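Side-chain contact in glucokinase (Streptomyces griseus, PDB 3VGL), which probably catalyses the ATP-dependent phosphorylation of D-glucose to glucose 6-phosphate, as a zinc-containing member of the ROK family: residues Q224-P227 against V228-D231. Residues are numbered along the deposited sequence; the frame is centred on the assembly and turned at random.
Sequences QGDP and VAVD
A chi1 of 179° sets CG of Asp226 opposite the backbone N and beside the carbonyl carbon, bringing the carboxylate to the N-terminal end of helix 227-251, where Ala229 meets it. There OD2 of Asp226 accepts from Ala229 N at 2.9 Å through its anti lone pair, the one facing away from OD1, and the N-H···O angle is 154°. This is the classic N-cap bond: the side chain accepts from an N-H of the first turn. The same oxygen lies 3.6 Å from Ala229 CB and also 3.6 Å from Val228 CB. Its backbone continues the work: Asp226 O receives Val230 N almost head-on at 2.9 Å, opening the helical bonding pattern that Pro227 O extends to Asp231 N. Val230 turns CG2 beside its backbone N, anti to its carbonyl carbon, which sets this methyl 3.2 Å from Asp226 O. Just upstream, Gly225, with positive phi, ends helix 215-223 in a Schellman motif, so one helix stops and the next starts within a few residues. Ala229 packs back on Ile218, Ala221 and Ala222 of that preceding helix. The other carboxylate oxygen, OD1, is bound by Leu202 N, while Asp231 reaches away to a salt bridge with Arg191. Gripped at both oxygens by backbone N-H groups, the buried carboxylate of Asp226 is held against rotation, and its negative charge, facing the helix N-terminus, is probably stabilised by the helix dipole.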
loop_
_atom_site.group_PDB
_atom_site.type_symbol
_atom_site.label_atom_id
_atom_site.label_comp_id
_atom_site.label_asym_id
_atom_site.label_seq_id
_atom_site.Cartn_x
_atom_site.Cartn_y
_atom_site.Cartn_z
ATOM N N GLN A 224 -23.477 -6.910 -22.709
ATOM C CA GLN A 224 -24.513 -5.982 -23.174
ATOM C C GLN A 224 -24.105 -4.520 -22.975
ATOM O O GLN A 224 -24.865 -3.605 -23.303
ATOM C CB GLN A 224 -25.841 -6.269 -22.467
ATOM C CG GLN A 224 -26.494 -7.588 -22.874
ATOM C CD GLN A 224 -27.763 -7.900 -22.090
ATOM O OE1 GLN A 224 -28.015 -9.053 -21.733
ATOM N NE2 GLN A 224 -28.562 -6.876 -21.813
ATOM N N GLY A 225 -22.911 -4.308 -22.427
ATOM C CA GLY A 225 -22.322 -2.975 -22.308
ATOM C C GLY A 225 -22.695 -2.209 -21.051
ATOM O O GLY A 225 -22.514 -0.993 -20.999
ATOM N N ASP A 226 -23.210 -2.920 -20.043
ATOM C CA ASP A 226 -23.540 -2.321 -18.750
ATOM C C ASP A 226 -22.263 -1.695 -18.191
ATOM O O ASP A 226 -21.272 -2.408 -17.984
ATOM C CB ASP A 226 -24.093 -3.395 -17.798
ATOM C CG ASP A 226 -24.447 -2.850 -16.424
ATOM O OD1 ASP A 226 -25.639 -2.616 -16.158
ATOM O OD2 ASP A 226 -23.538 -2.667 -15.590
ATOM N N PRO A 227 -22.256 -0.359 -17.984
ATOM C CA PRO A 227 -21.018 0.338 -17.597
ATOM C C PRO A 227 -20.423 -0.143 -16.278
ATOM O O PRO A 227 -19.193 -0.255 -16.168
ATOM C CB PRO A 227 -21.450 1.802 -17.473
ATOM C CG PRO A 227 -22.688 1.911 -18.270
ATOM C CD PRO A 227 -23.372 0.585 -18.202
ATOM N N VAL A 228 -21.278 -0.409 -15.295
ATOM C CA VAL A 228 -20.815 -0.887 -13.984
ATOM C C VAL A 228 -20.183 -2.267 -14.129
ATOM O O VAL A 228 -19.144 -2.543 -13.515
ATOM C CB VAL A 228 -21.956 -0.873 -12.927
ATOM C CG1 VAL A 228 -21.690 -1.885 -11.791
ATOM C CG2 VAL A 228 -22.137 0.538 -12.370
ATOM N N ALA A 229 -20.784 -3.127 -14.945
ATOM C CA ALA A 229 -20.220 -4.463 -15.156
ATOM C C ALA A 229 -18.879 -4.378 -15.894
ATOM O O ALA A 229 -17.925 -5.061 -15.536
ATOM C CB ALA A 229 -21.207 -5.349 -15.900
ATOM N N VAL A 230 -18.814 -3.534 -16.922
ATOM C CA VAL A 230 -17.573 -3.323 -17.672
ATOM C C VAL A 230 -16.479 -2.801 -16.740
ATOM O O VAL A 230 -15.331 -3.298 -16.774
ATOM C CB VAL A 230 -17.821 -2.389 -18.899
ATOM C CG1 VAL A 230 -16.509 -1.969 -19.564
ATOM C CG2 VAL A 230 -18.737 -3.083 -19.893
ATOM N N ASP A 231 -16.836 -1.844 -15.877
ATOM C CA ASP A 231 -15.878 -1.277 -14.911
ATOM C C ASP A 231 -15.361 -2.310 -13.895
ATOM O O ASP A 231 -14.191 -2.260 -13.468
ATOM C CB ASP A 231 -16.467 -0.087 -14.155
ATOM C CG ASP A 231 -15.395 0.764 -13.491
ATOM O OD1 ASP A 231 -14.416 1.107 -14.196
ATOM O OD2 ASP A 231 -15.518 1.075 -12.277
#